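Side-chain contacts in SEC-C motif domain protein (Psychrobacter arcticus, PDB 2I9W), which binds two zinc ions through separate four-cysteine sites flanking an NTF2-like (cystatin-like) domain, its wider cellular role being unknown: residues 13-18 / 120-125; 111-116 / 172-177; 166-171 / 178-183. All coordinates share one frame; numbering follows the deposited sequence.

Contact 1 of 3, residues 13-18 / 120-125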
# COMPACT_ATOMS: atom_id res chain seq x y z
N ILE A 13 8.01 -3.41 -12.73
CA ILE A 13 9.29 -2.82 -13.09
C ILE A 13 10.28 -2.93 -11.92
O ILE A 13 10.10 -2.33 -10.88
CB ILE A 13 9.08 -1.36 -13.58
CG1 ILE A 13 8.28 -1.43 -14.90
CG2 ILE A 13 10.45 -0.67 -13.83
CD1 ILE A 13 7.56 -0.22 -15.24
N ASN A 14 11.31 -3.75 -12.08
CA ASN A 14 12.22 -4.01 -10.98
C ASN A 14 13.68 -3.87 -11.47
O ASN A 14 14.21 -4.78 -12.11
CB ASN A 14 11.97 -5.39 -10.37
CG ASN A 14 12.93 -5.72 -9.25
OD1 ASN A 14 13.85 -4.94 -8.91
ND2 ASN A 14 12.72 -6.87 -8.65
N PRO A 15 14.32 -2.72 -11.18
CA PRO A 15 15.68 -2.56 -11.69
C PRO A 15 16.72 -3.55 -11.13
O PRO A 15 17.81 -3.68 -11.70
CB PRO A 15 16.02 -1.09 -11.36
CG PRO A 15 15.02 -0.64 -10.41
CD PRO A 15 13.86 -1.53 -10.43
N ALA A 16 16.36 -4.26 -10.06
CA ALA A 16 17.26 -5.18 -9.39
C ALA A 16 17.21 -6.57 -9.98
O ALA A 16 17.99 -7.43 -9.57
CB ALA A 16 16.96 -5.22 -7.88
N LEU A 17 16.34 -6.79 -10.97
CA LEU A 17 16.15 -8.12 -11.54
C LEU A 17 16.03 -8.06 -13.07
O LEU A 17 15.29 -7.24 -13.61
CB LEU A 17 14.89 -8.76 -10.95
CG LEU A 17 14.50 -10.19 -11.37
CD1 LEU A 17 15.40 -11.26 -10.81
CD2 LEU A 17 13.10 -10.44 -10.94
N ASN A 18 16.78 -8.92 -13.73
CA ASN A 18 16.63 -9.18 -15.16
C ASN A 18 16.05 -10.59 -15.20
O ASN A 18 16.74 -11.57 -14.95
CB ASN A 18 17.96 -9.05 -15.88
CG ASN A 18 17.84 -9.23 -17.39
OD1 ASN A 18 17.75 -10.34 -17.87
ND2 ASN A 18 17.97 -8.13 -18.14
N LYS A 120 11.94 -1.83 -1.69
CA LYS A 120 12.67 -0.68 -2.17
C LYS A 120 11.89 -0.07 -3.32
O LYS A 120 11.57 -0.75 -4.31
CB LYS A 120 14.07 -1.07 -2.65
CG LYS A 120 14.95 -1.55 -1.53
CD LYS A 120 16.35 -1.94 -1.96
CE LYS A 120 17.11 -2.42 -0.73
NZ LYS A 120 18.56 -2.58 -0.93
N ALA A 121 11.54 1.19 -3.16
CA ALA A 121 10.87 1.95 -4.23
C ALA A 121 11.89 2.89 -4.87
O ALA A 121 12.44 3.76 -4.21
CB ALA A 121 9.71 2.77 -3.67
N TYR A 122 12.13 2.70 -6.18
CA TYR A 122 13.23 3.37 -6.84
C TYR A 122 12.75 4.64 -7.48
O TYR A 122 11.61 4.74 -7.88
CB TYR A 122 13.86 2.47 -7.93
CG TYR A 122 14.60 1.29 -7.35
CD1 TYR A 122 13.93 0.14 -6.99
CD2 TYR A 122 15.99 1.32 -7.21
CE1 TYR A 122 14.61 -0.98 -6.46
CE2 TYR A 122 16.68 0.21 -6.65
CZ TYR A 122 15.96 -0.93 -6.28
OH TYR A 122 16.64 -2.03 -5.78
N PHE A 123 13.62 5.64 -7.55
CA PHE A 123 13.25 6.85 -8.26
C PHE A 123 14.48 7.51 -8.85
O PHE A 123 15.60 7.21 -8.46
CB PHE A 123 12.45 7.80 -7.36
CG PHE A 123 13.20 8.24 -6.12
CD1 PHE A 123 13.17 7.44 -4.96
CD2 PHE A 123 13.92 9.41 -6.11
CE1 PHE A 123 13.86 7.81 -3.85
CE2 PHE A 123 14.61 9.79 -4.98
CZ PHE A 123 14.57 8.99 -3.84
N LYS A 124 14.27 8.38 -9.83
CA LYS A 124 15.38 9.07 -10.49
C LYS A 124 15.50 10.51 -10.00
O LYS A 124 14.51 11.21 -9.77
CB LYS A 124 15.22 9.03 -12.01
CG LYS A 124 15.47 7.65 -12.61
N THR A 125 16.75 10.93 -9.80
CA THR A 125 17.09 12.30 -9.39
C THR A 125 18.21 12.78 -10.32
O THR A 125 18.82 11.96 -11.04
CB THR A 125 17.53 12.36 -7.88
OG1 THR A 125 18.64 11.47 -7.66
CG2 THR A 125 16.35 11.98 -6.95

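Contact 2 of 3, residues 111-116 / 172-177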
# COMPACT_ATOMS: atom_id res chain seq x y z
N SER A 111 1.51 -10.81 13.12
CA SER A 111 0.64 -11.15 14.27
C SER A 111 -0.60 -11.83 13.74
O SER A 111 -0.72 -12.05 12.54
CB SER A 111 0.16 -9.90 15.03
OG SER A 111 -0.88 -9.30 14.28
N LYS A 112 -1.56 -12.08 14.63
CA LYS A 112 -2.86 -12.60 14.27
C LYS A 112 -3.55 -11.75 13.23
O LYS A 112 -4.29 -12.27 12.42
CB LYS A 112 -3.76 -12.70 15.50
CG LYS A 112 -5.12 -13.31 15.25
N ARG A 113 -3.32 -10.45 13.26
CA ARG A 113 -4.02 -9.55 12.33
C ARG A 113 -3.12 -8.60 11.54
O ARG A 113 -3.64 -7.72 10.80
CB ARG A 113 -5.10 -8.79 13.08
CG ARG A 113 -4.59 -7.93 14.20
CD ARG A 113 -5.74 -7.48 15.16
NE ARG A 113 -6.79 -8.46 15.49
CZ ARG A 113 -6.88 -9.25 16.58
NH1 ARG A 113 -5.93 -9.32 17.53
NH2 ARG A 113 -7.93 -10.04 16.70
N HIS A 114 -1.80 -8.74 11.67
CA HIS A 114 -0.87 -7.87 10.94
C HIS A 114 0.11 -8.60 10.04
O HIS A 114 0.44 -9.77 10.26
CB HIS A 114 -0.02 -7.07 11.88
CG HIS A 114 -0.80 -6.17 12.76
ND1 HIS A 114 -1.25 -6.57 13.99
CD2 HIS A 114 -1.21 -4.90 12.60
CE1 HIS A 114 -1.92 -5.59 14.55
NE2 HIS A 114 -1.89 -4.55 13.74
N ALA A 115 0.60 -7.85 9.06
CA ALA A 115 1.59 -8.34 8.13
C ALA A 115 2.55 -7.18 7.87
O ALA A 115 2.18 -6.01 8.00
CB ALA A 115 0.92 -8.82 6.84
N GLN A 116 3.76 -7.52 7.47
CA GLN A 116 4.72 -6.58 6.99
C GLN A 116 5.22 -6.96 5.58
O GLN A 116 5.22 -8.09 5.15
CB GLN A 116 5.90 -6.45 7.97
CG GLN A 116 5.65 -5.42 9.05
CD GLN A 116 6.71 -5.33 10.13
OE1 GLN A 116 7.61 -6.16 10.24
NE2 GLN A 116 6.56 -4.31 10.98
N SER A 172 -10.17 -3.73 16.29
CA SER A 172 -9.98 -5.11 16.79
C SER A 172 -10.58 -5.42 18.16
O SER A 172 -10.80 -6.60 18.49
CB SER A 172 -8.47 -5.42 16.90
OG SER A 172 -7.85 -4.65 17.93
N GLY A 173 -10.75 -4.38 18.98
CA GLY A 173 -11.12 -4.54 20.40
C GLY A 173 -9.93 -4.71 21.35
O GLY A 173 -10.09 -4.59 22.55
N GLU A 174 -8.73 -4.93 20.81
CA GLU A 174 -7.51 -5.08 21.60
C GLU A 174 -7.07 -3.68 21.96
O GLU A 174 -7.40 -2.73 21.25
CB GLU A 174 -6.42 -5.81 20.81
CG GLU A 174 -6.84 -7.15 20.20
CD GLU A 174 -6.93 -8.25 21.24
OE1 GLU A 174 -7.97 -8.39 21.90
OE2 GLU A 174 -5.92 -8.96 21.41
N LYS A 175 -6.33 -3.54 23.05
CA LYS A 175 -5.76 -2.25 23.40
C LYS A 175 -4.84 -1.79 22.28
O LYS A 175 -4.06 -2.57 21.76
CB LYS A 175 -4.95 -2.35 24.70
CG LYS A 175 -5.73 -2.82 25.91
CD LYS A 175 -4.76 -3.18 27.06
CE LYS A 175 -5.44 -3.86 28.23
NZ LYS A 175 -4.47 -4.15 29.34
N PHE A 176 -4.88 -0.50 21.94
CA PHE A 176 -3.98 0.06 20.94
C PHE A 176 -2.52 -0.43 21.15
O PHE A 176 -1.88 -0.89 20.22
CB PHE A 176 -4.08 1.60 20.97
CG PHE A 176 -3.20 2.30 19.97
CD1 PHE A 176 -3.46 2.17 18.60
CD2 PHE A 176 -2.12 3.08 20.40
CE1 PHE A 176 -2.63 2.81 17.67
CE2 PHE A 176 -1.29 3.71 19.47
CZ PHE A 176 -1.56 3.60 18.12
N LYS A 177 -2.03 -0.33 22.38
CA LYS A 177 -0.68 -0.73 22.73
C LYS A 177 -0.36 -2.24 22.53
O LYS A 177 0.82 -2.62 22.44
CB LYS A 177 -0.37 -0.28 24.17
CG LYS A 177 -1.13 -1.00 25.23
CD LYS A 177 -0.82 -0.44 26.63
CE LYS A 177 0.59 -0.81 27.11
NZ LYS A 177 0.88 -0.20 28.46

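Contact 3 of 3, residues 166-171 / 178-183. With ZN (zinc ion), chain C.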
# COMPACT_ATOMS: atom_id res chain seq x y z
N GLN A 166 -6.87 2.32 25.44
CA GLN A 166 -8.21 2.27 24.83
C GLN A 166 -8.18 1.37 23.60
O GLN A 166 -7.12 1.07 23.10
CB GLN A 166 -8.64 3.66 24.41
CG GLN A 166 -9.19 4.46 25.52
CD GLN A 166 -10.67 4.26 25.59
OE1 GLN A 166 -11.15 3.55 26.47
NE2 GLN A 166 -11.41 4.83 24.63
N PRO A 167 -9.35 0.94 23.12
CA PRO A 167 -9.41 0.04 21.98
C PRO A 167 -8.70 0.56 20.72
O PRO A 167 -8.73 1.76 20.41
CB PRO A 167 -10.93 -0.10 21.73
CG PRO A 167 -11.55 0.18 23.02
CD PRO A 167 -10.69 1.27 23.61
N CYS A 168 -8.12 -0.37 19.99
CA CYS A 168 -7.29 -0.00 18.88
C CYS A 168 -8.12 0.70 17.81
O CYS A 168 -9.30 0.39 17.60
CB CYS A 168 -6.62 -1.23 18.26
SG CYS A 168 -5.33 -0.76 17.17
N ILE A 169 -7.48 1.66 17.15
CA ILE A 169 -8.04 2.41 16.04
C ILE A 169 -8.44 1.53 14.85
O ILE A 169 -9.21 1.99 14.04
CB ILE A 169 -7.11 3.55 15.56
CG1 ILE A 169 -5.71 3.02 15.14
CG2 ILE A 169 -6.99 4.58 16.67
CD1 ILE A 169 -4.75 4.10 14.57
N CYS A 170 -7.92 0.32 14.76
CA CYS A 170 -8.34 -0.62 13.69
C CYS A 170 -9.67 -1.28 13.96
O CYS A 170 -10.25 -1.88 13.06
CB CYS A 170 -7.31 -1.72 13.44
SG CYS A 170 -7.24 -3.00 14.64
N GLY A 171 -10.13 -1.21 15.21
CA GLY A 171 -11.44 -1.79 15.56
C GLY A 171 -11.37 -3.23 16.05
O GLY A 171 -12.40 -3.87 16.26
N ARG A 178 -1.39 -3.08 22.44
CA ARG A 178 -1.24 -4.54 22.20
C ARG A 178 -1.70 -4.89 20.79
O ARG A 178 -2.00 -6.08 20.47
CB ARG A 178 -2.03 -5.35 23.23
CG ARG A 178 -1.37 -5.46 24.60
CD ARG A 178 -0.23 -6.52 24.65
NE ARG A 178 -0.70 -7.92 24.59
CZ ARG A 178 0.11 -8.98 24.62
NH1 ARG A 178 1.43 -8.83 24.71
NH2 ARG A 178 -0.39 -10.21 24.53
N CYS A 179 -1.81 -3.87 19.94
CA CYS A 179 -2.34 -4.06 18.58
C CYS A 179 -1.57 -3.19 17.59
O CYS A 179 -0.40 -3.40 17.45
CB CYS A 179 -3.86 -3.82 18.50
SG CYS A 179 -4.70 -4.48 17.03
N CYS A 180 -2.21 -2.22 16.93
CA CYS A 180 -1.51 -1.45 15.88
C CYS A 180 -0.40 -0.55 16.45
O CYS A 180 0.56 -0.23 15.76
CB CYS A 180 -2.52 -0.68 15.04
SG CYS A 180 -3.61 -1.76 14.05
N GLY A 181 -0.53 -0.20 17.74
CA GLY A 181 0.50 0.56 18.46
C GLY A 181 1.81 -0.18 18.68
O GLY A 181 2.82 0.47 18.98
N MSE A 182 1.81 -1.51 18.55
CA MSE A 182 3.04 -2.30 18.52
C MSE A 182 3.90 -1.90 17.32
O MSE A 182 5.13 -2.04 17.33
CB MSE A 182 2.77 -3.80 18.39
CG MSE A 182 2.10 -4.51 19.56
SE MSE A 182 3.20 -4.50 21.15
CE MSE A 182 4.95 -4.62 20.30
N TYR A 183 3.26 -1.40 16.26
CA TYR A 183 3.93 -1.26 14.97
C TYR A 183 3.95 0.17 14.45
O TYR A 183 4.85 0.49 13.67
CB TYR A 183 3.31 -2.21 13.96
CG TYR A 183 3.21 -3.63 14.45
CD1 TYR A 183 4.34 -4.39 14.66
CD2 TYR A 183 1.96 -4.21 14.74
CE1 TYR A 183 4.26 -5.71 15.13
CE2 TYR A 183 1.88 -5.54 15.21
CZ TYR A 183 3.04 -6.28 15.38
OH TYR A 183 3.01 -7.60 15.88
ZN ZN C . -5.17 -2.53 15.68

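Contact 1 of 3, residues 13-18 / 120-125
Pro15 and Tyr122 mark the closest backbone approach, their CA atoms 8.0 Å apart, where a type I beta turn from Asn14 to Leu17 meets strand 114-125. This is a CH-pi contact between a turn of the N-terminal zinc-binding region and the antiparallel sheet of the NTF2-like domain. Pro15 points its CG at one face of the Tyr122 ring, 3.7 Å from the ring centroid and only 15° off the normal. That position is shifted from the centre toward the base of the ring: the nearest ring atom to Pro15 CG is Tyr122 CG, at 3.6 Å. Pro15 CD follows beside it, 3.8 Å from Tyr122 CD1. Tyr122 has its CG anti to the carbonyl carbon (chi1 -69°), which carries the ring off the strand to meet the turn. Farther out, the methyl group of Ala16 packs against the phenol oxygen. That hydroxyl has its polar partner elsewhere, in a hydrogen bond with Glu102 OE1 on the neighbouring strand 97-107, which holds the outer end of the ring beside the turn. Asn14 also touches Glu102, and Ile13 pairs by backbone hydrogen bonding with Leu101, so the same edge strand receives the loop. Within the turn, Leu17 N bonds to Asn14 O at 3.1 Å. An Asx turn braces the same residues: Ala16 N donates to Asn14 OD1 at 2.8 Å, coming from above the carbonyl plane, 45° out of it.

Contact 2 of 3, residues 111-116 / 172-177
Arg113 and Ser172 are the nearest backbone pair, their CA atoms 8.7 Å apart, where the loop leading into strand 114-125 faces a loop of the SEC-C motif. Side chains bridge this distance at the surface. Arg113 leaves its backbone with CG between the N and the carbonyl carbon (chi1 60°), and a bend at chi3 brings the guanidinium across to the other loop. Ser172 CB sits over one face of that flat group, 3.7 Å from Arg113 NE. At the other end of the group, Arg113 NH1 lies 3.6 Å from Glu174 CG and 3.9 Å from Glu174 OE2, the latter a long salt bridge with the two planes 50° apart. The bend of Glu174 at chi2 turns its carboxylate to this side. Each loop is braced by an ST turn: Ser111 OG accepts from Arg113 N at 2.9 Å, and Ser172 OG from Glu174 N at 3.0 Å. Ser111 OG also shares a hydrogen bond with His114 ND1, tying that ring back to the loop. Were Arg113 replaced by an alanine, the Glu174 carboxylate would probably lose this cationic mate and the Ser172 methylene its flat cover. With the salt bridge long and the two planes far from parallel, the attraction is likely to be diffuse, and packing of the guanidinium on Ser172 and Glu174 carbons probably contributes as much to this contact as the charge does.

Contact 3 of 3, residues 166-171 / 178-183
Four cysteine sulfurs from two short loops close on a single zinc ion, so metal bonds rather than an apolar core join these segments. This is the zinc site of the SEC-C motif, built from two close pairs: Cys168 and Cys170 on one loop, Cys179 and Cys180 on the other. Cys168 SG lies 2.3 Å from the zinc, and Cys170 SG, Cys179 SG and Cys180 SG each stand 2.4 Å from it. The first pair rides on a type I beta turn from Cys168 to Gly171, and its two sulfurs reach the metal by different torsions: SG is anti to the backbone N in Cys168 (chi1 -166°) but between N and the carbonyl carbon in Cys170 (chi1 76°). Adjacent Cys179 and Cys180 likewise differ, SG being anti to N in the former and anti to the carbonyl carbon in the latter, and both sulfurs point to the one ion. Around the metal, the beta carbons of Cys168 and Cys179 pack together. His114 and Val139 of the sheet touch Cys180 and help to bury the site. Backbone N-H groups probably temper the negative charge on the thiolates: Cys170 N makes a weak bond to Cys168 SG, and across the contact Cys180 N donates to Cys168 SG at 3.5 Å.

Overall arrangement
Contact 3 is the buried one, all four of its touching residues being zinc ligands; contacts 1 and 2 lie at the surface and join zinc-binding regions to the NTF2-like domain. Both of these use strand 114-125, yet their centres are 32 Å apart, on opposite sides of the chain's centre. Contact 1 relies on a proline over an aromatic face, contact 2 on a guanidinium beside a serine and a carboxylate, contact 3 on metal coordination. Contacts 2 and 3 are direct neighbours: Glu174 O lies 2.8 Å from Cys168 N, a probable hydrogen bond, and Ser172 packs on Cys179. Contact 1 stands apart, toward the N-terminal zinc site.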